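Local coordinates for protein adhesin (Streptococcus sanguinis SK1 = NCTC 7863, PDB 6VT2) that binds sialylated glycans through two tandem Siglec-like modules and so probably helps the bacterium adhere to host sialoglycoproteins, at residues Gly33-Val38 and Leu64-Ala70; Leu335-Pro341 and Arg399-Arg405. One frame throughout, in Å; residues are numbered along the deposited sequence.

Interaction 1 of 2, residues Gly33-Val38 and Leu64-Ala70; sequences GRVNRV and LSVPGNA. With SO4 (sulfate ion), chain L.
Residues 33-38 run from a turn into the edge strand 35-41, while 64-70 is an irregular loop reversed by a type II beta turn from Val66 to Asn69. The two pass in opposite directions, CA atoms lying 4.6 Å apart for Gly33 and Gly68 and 3.9 Å for Asn36 and Ser65. Gly33 (phi 87°) and Gly68 (phi 82°) adopt left-handed backbone angles that suit glycine. Ala70 N donates to Gly33 O (3.0 Å), and Ser65 N to Val35 O (2.9 Å). Between these bonds Asn69, chi1 p, mimics a strand neighbour: its OD1 accepts from Val35 N (2.9 Å) and its ND2 donates to Val35 O (3.0 Å) and Asn63 O. A classic beta bulge sets Asn36 and Arg37 opposite Glu103 of strand 95-104, both bonding to it through the backbone. Arg34, all-t, extends along the loop, NH2 reaching Ser65 OG (2.8 Å) and NE Asn36 OD1 (2.8 Å). Val35 CG2 meets Ala70 CB (3.4 Å). Arg37 NH1 donates to O2 of a sulfate (2.7 Å), probably from crystallisation liquor, though Arg37 NH2 lies implausibly near its S (2.7 Å). An amide side chain thus replaces a strand partner, anchoring the loop to the Siglec-like domain's edge.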
loop_
_atom_site.group_PDB
_atom_site.type_symbol
_atom_site.label_atom_id
_atom_site.label_comp_id
_atom_site.label_asym_id
_atom_site.label_seq_id
_atom_site.Cartn_x
_atom_site.Cartn_y
_atom_site.Cartn_z
ATOM N N GLY A 33 -42.883 -1.460 41.634
ATOM C CA GLY A 33 -41.607 -0.835 41.415
ATOM C C GLY A 33 -40.448 -1.501 42.091
ATOM O O GLY A 33 -39.351 -0.968 41.987
ATOM N N ARG A 34 -40.669 -2.541 42.878
ATOM C CA ARG A 34 -39.607 -3.197 43.612
ATOM C C ARG A 34 -39.618 -4.707 43.382
ATOM O O ARG A 34 -40.597 -5.397 43.667
ATOM C CB ARG A 34 -39.714 -2.869 45.105
ATOM C CG ARG A 34 -38.677 -3.507 45.898
ATOM C CD ARG A 34 -38.740 -3.093 47.372
ATOM N NE ARG A 34 -37.811 -3.883 48.132
ATOM C CZ ARG A 34 -37.421 -3.638 49.382
ATOM N NH1 ARG A 34 -37.833 -2.538 49.975
ATOM N NH2 ARG A 34 -36.604 -4.457 49.994
ATOM N N VAL A 35 -38.470 -5.219 42.964
ATOM C CA VAL A 35 -38.246 -6.637 42.828
ATOM C C VAL A 35 -37.127 -7.040 43.773
ATOM O O VAL A 35 -36.079 -6.371 43.856
ATOM C CB VAL A 35 -37.913 -6.962 41.371
ATOM C CG1 VAL A 35 -37.345 -8.366 41.260
ATOM C CG2 VAL A 35 -39.126 -6.769 40.519
ATOM N N ASN A 36 -37.383 -8.080 44.530
ATOM C CA ASN A 36 -36.510 -8.480 45.595
ATOM C C ASN A 36 -35.635 -9.656 45.205
ATOM O O ASN A 36 -34.575 -9.831 45.782
ATOM C CB ASN A 36 -37.324 -8.811 46.849
ATOM C CG ASN A 36 -37.686 -7.607 47.643
ATOM O OD1 ASN A 36 -37.595 -6.513 47.172
ATOM N ND2 ASN A 36 -38.235 -7.842 48.842
ATOM N N ARG A 37 -36.054 -10.492 44.264
ATOM C CA ARG A 37 -35.244 -11.654 43.875
ATOM C C ARG A 37 -35.375 -11.856 42.372
ATOM O O ARG A 37 -36.409 -11.662 41.864
ATOM C CB ARG A 37 -35.735 -12.948 44.525
ATOM C CG ARG A 37 -35.730 -12.939 46.046
ATOM C CD ARG A 37 -36.269 -14.184 46.675
ATOM N NE ARG A 37 -35.575 -15.452 46.655
ATOM C CZ ARG A 37 -34.312 -15.707 46.450
ATOM N NH1 ARG A 37 -33.937 -16.976 46.461
ATOM N NH2 ARG A 37 -33.404 -14.796 46.182
ATOM N N VAL A 38 -34.187 -12.041 41.724
ATOM C CA VAL A 38 -34.249 -12.660 40.319
ATOM C C VAL A 38 -33.358 -13.908 40.411
ATOM O O VAL A 38 -32.316 -13.812 40.900
ATOM C CB VAL A 38 -33.723 -11.633 39.314
ATOM C CG1 VAL A 38 -33.640 -12.240 37.925
ATOM C CG2 VAL A 38 -34.588 -10.382 39.318
ATOM N N LEU A 64 -30.821 -5.081 43.495
ATOM C CA LEU A 64 -31.902 -5.935 43.978
ATOM C C LEU A 64 -32.494 -5.362 45.257
ATOM O O LEU A 64 -31.794 -4.754 46.088
ATOM C CB LEU A 64 -31.394 -7.334 44.283
ATOM C CG LEU A 64 -31.600 -8.417 43.244
ATOM C CD1 LEU A 64 -31.052 -9.740 43.805
ATOM C CD2 LEU A 64 -33.073 -8.584 42.882
ATOM N N SER A 65 -33.816 -5.543 45.412
ATOM C CA SER A 65 -34.483 -5.317 46.689
ATOM C C SER A 65 -34.354 -3.849 47.116
ATOM O O SER A 65 -34.108 -3.500 48.277
ATOM C CB SER A 65 -33.943 -6.278 47.754
ATOM O OG SER A 65 -34.956 -6.328 48.762
ATOM N N VAL A 66 -34.583 -2.969 46.165
ATOM C CA VAL A 66 -34.475 -1.530 46.319
ATOM C C VAL A 66 -35.772 -0.929 45.814
ATOM O O VAL A 66 -36.202 -1.259 44.693
ATOM C CB VAL A 66 -33.272 -0.967 45.530
ATOM C CG1 VAL A 66 -33.350 0.542 45.355
ATOM C CG2 VAL A 66 -32.029 -1.370 46.201
ATOM N N PRO A 67 -36.432 -0.068 46.588
ATOM C CA PRO A 67 -37.625 0.630 46.087
ATOM C C PRO A 67 -37.349 1.325 44.764
ATOM O O PRO A 67 -36.354 2.009 44.591
ATOM C CB PRO A 67 -37.946 1.645 47.195
ATOM C CG PRO A 67 -37.258 1.131 48.383
ATOM C CD PRO A 67 -36.068 0.330 47.962
ATOM N N GLY A 68 -38.221 1.108 43.795
ATOM C CA GLY A 68 -38.075 1.799 42.561
ATOM C C GLY A 68 -37.086 1.177 41.618
ATOM O O GLY A 68 -36.768 1.762 40.576
ATOM N N ASN A 69 -36.651 -0.017 41.930
ATOM C CA ASN A 69 -35.646 -0.646 41.105
ATOM C C ASN A 69 -36.199 -1.377 39.898
ATOM O O ASN A 69 -35.403 -1.885 39.132
ATOM C CB ASN A 69 -34.807 -1.663 41.867
ATOM C CG ASN A 69 -35.561 -2.913 42.300
ATOM O OD1 ASN A 69 -36.746 -3.053 42.067
ATOM N ND2 ASN A 69 -34.871 -3.824 42.950
ATOM N N ALA A 70 -37.496 -1.457 39.714
ATOM C CA ALA A 70 -38.060 -2.306 38.705
ATOM C C ALA A 70 -39.295 -1.688 38.077
ATOM O O ALA A 70 -40.398 -2.182 38.171
ATOM C CB ALA A 70 -38.374 -3.657 39.307
HETATM S S SO4 L . -30.987 -15.938 46.097
HETATM O O1 SO4 L . -29.721 -16.557 46.328
HETATM O O2 SO4 L . -31.674 -16.590 45.110
HETATM O O3 SO4 L . -31.668 -15.952 47.340
HETATM O O4 SO4 L . -30.701 -14.585 45.715
#

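Interaction 2 of 2, residues Leu335-Pro341 and Arg399-Arg405; sequences LTGVLNP and RTVQDLR. With SO4 (sulfate ion), chain K.
Arg399 starts the second segment, its carbonyl O 3.4 Å from Leu335 CD2. Thr400 O accepts from Thr336 N (2.9 Å) and from a water that Thr336 OG1 also binds (OG1 2.8 Å, Thr400 O 2.7 Å); Thr400 OG1 turns to Gly376 O. Val401, beta-branched and chi1 t, pairs with Thr336 and sets CG1 3.2 Å from Val338 CG2, on the face turned to helix 346-360. Here strands 336-338 and 401-403 form a two-stranded parallel sheet of the atypical Rib domain, axes 4.5 Å apart and crossing at -44°. Gln402, opposite Gly337, donates N to Thr336 O (2.8 Å) and accepts at O from Val338 N (2.8 Å); its NE2 donates to O3 of a sulfate, probably from crystallisation liquor (3.0 Å). Asp403, beside Val338, makes an Asx turn, OD1 accepting from Arg405 N (2.9 Å). Leu404 N closes the ladder on Val338 O (2.9 Å), its CD1 filling the space a side chain at Gly337 would need. Arg405 bridges Asp403, NH1 to OD2 (2.7 Å), and lays one guanidinium face over Pro341 CD.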
loop_
_atom_site.group_PDB
_atom_site.type_symbol
_atom_site.label_atom_id
_atom_site.label_comp_id
_atom_site.label_asym_id
_atom_site.label_seq_id
_atom_site.Cartn_x
_atom_site.Cartn_y
_atom_site.Cartn_z
ATOM N N LEU A 335 19.393 47.531 -29.157
ATOM C CA LEU A 335 20.450 47.483 -30.142
ATOM C C LEU A 335 21.567 48.405 -29.716
ATOM O O LEU A 335 21.405 49.264 -28.863
ATOM C CB LEU A 335 19.933 47.889 -31.506
ATOM C CG LEU A 335 18.707 47.148 -31.982
ATOM C CD1 LEU A 335 18.298 47.713 -33.323
ATOM C CD2 LEU A 335 18.960 45.660 -32.103
ATOM N N THR A 336 22.742 48.154 -30.273
ATOM C CA THR A 336 23.937 48.949 -30.037
ATOM C C THR A 336 24.289 49.704 -31.304
ATOM O O THR A 336 24.334 49.119 -32.387
ATOM C CB THR A 336 25.086 48.049 -29.641
ATOM O OG1 THR A 336 24.721 47.434 -28.394
ATOM C CG2 THR A 336 26.369 48.749 -29.454
ATOM N N GLY A 337 24.445 51.015 -31.175
ATOM C CA GLY A 337 24.755 51.838 -32.331
ATOM C C GLY A 337 26.121 51.492 -32.843
ATOM O O GLY A 337 27.088 51.434 -32.078
ATOM N N VAL A 338 26.229 51.348 -34.145
ATOM C CA VAL A 338 27.506 51.073 -34.787
ATOM C C VAL A 338 27.718 52.075 -35.902
ATOM O O VAL A 338 26.799 52.363 -36.675
ATOM C CB VAL A 338 27.639 49.642 -35.319
ATOM C CG1 VAL A 338 27.477 48.641 -34.113
ATOM C CG2 VAL A 338 26.749 49.342 -36.431
ATOM N N LEU A 339 28.951 52.577 -36.006
ATOM C CA LEU A 339 29.255 53.509 -37.071
ATOM C C LEU A 339 29.431 52.844 -38.425
ATOM O O LEU A 339 29.204 53.466 -39.457
ATOM C CB LEU A 339 30.518 54.271 -36.695
ATOM C CG LEU A 339 30.431 55.125 -35.447
ATOM C CD1 LEU A 339 31.823 55.663 -35.093
ATOM C CD2 LEU A 339 29.435 56.258 -35.674
ATOM N N ASN A 340 29.863 51.580 -38.451
ATOM C CA ASN A 340 30.151 50.872 -39.690
ATOM C C ASN A 340 29.620 49.470 -39.507
ATOM O O ASN A 340 30.281 48.643 -38.867
ATOM C CB ASN A 340 31.636 50.790 -40.030
ATOM C CG ASN A 340 31.876 50.022 -41.292
ATOM O OD1 ASN A 340 30.971 49.386 -41.833
ATOM N ND2 ASN A 340 33.106 50.129 -41.823
ATOM N N PRO A 341 28.429 49.165 -40.018
ATOM C CA PRO A 341 27.839 47.826 -39.766
ATOM C C PRO A 341 28.652 46.683 -40.325
ATOM O O PRO A 341 28.452 45.551 -39.909
ATOM C CB PRO A 341 26.471 47.911 -40.441
ATOM C CG PRO A 341 26.183 49.438 -40.490
ATOM C CD PRO A 341 27.503 50.087 -40.713
ATOM N N ARG A 399 19.524 41.641 -34.498
ATOM C CA ARG A 399 19.119 41.688 -33.132
ATOM C C ARG A 399 20.116 42.380 -32.247
ATOM O O ARG A 399 19.840 42.556 -31.060
ATOM C CB ARG A 399 18.955 40.259 -32.593
ATOM C CG ARG A 399 18.016 39.411 -33.451
ATOM C CD ARG A 399 16.721 39.210 -32.790
ATOM N NE ARG A 399 15.869 38.299 -33.547
ATOM C CZ ARG A 399 14.587 38.534 -33.823
ATOM N NH1 ARG A 399 14.004 39.657 -33.402
ATOM N NH2 ARG A 399 13.890 37.644 -34.517
ATOM N N THR A 400 21.249 42.845 -32.790
ATOM C CA THR A 400 22.255 43.411 -31.909
ATOM C C THR A 400 22.753 44.780 -32.317
ATOM O O THR A 400 23.109 45.567 -31.445
ATOM C CB THR A 400 23.497 42.523 -31.849
ATOM O OG1 THR A 400 24.007 42.393 -33.175
ATOM C CG2 THR A 400 23.161 41.122 -31.291
ATOM N N VAL A 401 22.759 45.061 -33.612
ATOM C CA VAL A 401 23.419 46.215 -34.211
ATOM C C VAL A 401 22.381 47.203 -34.707
ATOM O O VAL A 401 21.366 46.795 -35.286
ATOM C CB VAL A 401 24.293 45.744 -35.387
ATOM C CG1 VAL A 401 24.683 46.868 -36.288
ATOM C CG2 VAL A 401 25.552 45.041 -34.872
ATOM N N GLN A 402 22.667 48.504 -34.538
ATOM C CA GLN A 402 21.881 49.569 -35.175
ATOM C C GLN A 402 22.848 50.525 -35.882
ATOM O O GLN A 402 23.653 51.190 -35.236
ATOM C CB GLN A 402 21.061 50.316 -34.150
ATOM C CG GLN A 402 20.320 51.477 -34.745
ATOM C CD GLN A 402 19.417 51.063 -35.838
ATOM O OE1 GLN A 402 18.475 50.306 -35.663
ATOM N NE2 GLN A 402 19.744 51.525 -37.032
ATOM N N ASP A 403 22.791 50.562 -37.195
ATOM C CA ASP A 403 23.538 51.531 -38.001
ATOM C C ASP A 403 23.256 52.943 -37.521
ATOM O O ASP A 403 22.099 53.333 -37.351
ATOM C CB ASP A 403 23.049 51.322 -39.444
ATOM C CG ASP A 403 23.900 51.936 -40.529
ATOM O OD1 ASP A 403 24.741 52.779 -40.255
ATOM O OD2 ASP A 403 23.658 51.491 -41.711
ATOM N N LEU A 404 24.301 53.744 -37.352
ATOM C CA LEU A 404 24.185 55.144 -36.948
ATOM C C LEU A 404 24.550 56.082 -38.105
ATOM O O LEU A 404 24.661 57.234 -37.851
ATOM C CB LEU A 404 25.217 55.366 -35.862
ATOM C CG LEU A 404 24.914 54.690 -34.544
ATOM C CD1 LEU A 404 26.042 54.999 -33.598
ATOM C CD2 LEU A 404 23.583 55.161 -34.003
ATOM N N ARG A 405 24.801 55.565 -39.289
ATOM C CA ARG A 405 25.212 56.434 -40.397
ATOM C C ARG A 405 24.046 57.398 -40.644
ATOM O O ARG A 405 22.982 56.933 -40.775
ATOM C CB ARG A 405 25.614 55.600 -41.612
ATOM C CG ARG A 405 26.981 54.969 -41.419
ATOM C CD ARG A 405 27.388 54.136 -42.610
ATOM N NE ARG A 405 26.347 53.191 -42.811
ATOM C CZ ARG A 405 26.140 52.501 -43.916
ATOM N NH1 ARG A 405 25.118 51.689 -44.033
ATOM N NH2 ARG A 405 26.993 52.578 -44.910
HETATM S S SO4 K . 17.982 50.208 -40.130
HETATM O O1 SO4 K . 19.411 50.102 -40.168
HETATM O O2 SO4 K . 17.331 49.029 -40.623
HETATM O O3 SO4 K . 17.551 50.525 -38.770
HETATM O O4 SO4 K . 17.515 51.375 -40.875
HETATM O O HOH W 1 22.964 45.302 -28.723
#

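In the fold
Interactions 1 and 2 lie on opposite sides of the chain's centre, their centres about 113 Å apart, and share no element: one belongs to the first Siglec-like domain, the other to the last atypical Rib domain. Both are partly buried: interaction 1 buries Val35, Val38 and Ala70, interaction 2 Thr336, Val338 and Thr400, though three of its leucines stay exposed. Interaction 1 fastens a loop to the edge of a mixed sheet, Val35 and Val38 packing on Leu76 of strand 76-83 in the domain's other sheet. Interaction 2 joins two short strands under helix 346-360, where Ile352 meets Thr336 and Thr400. Backbone bonding dominates the parallel ladder, whereas the loop relies heavily on asparagine, serine and arginine side chains.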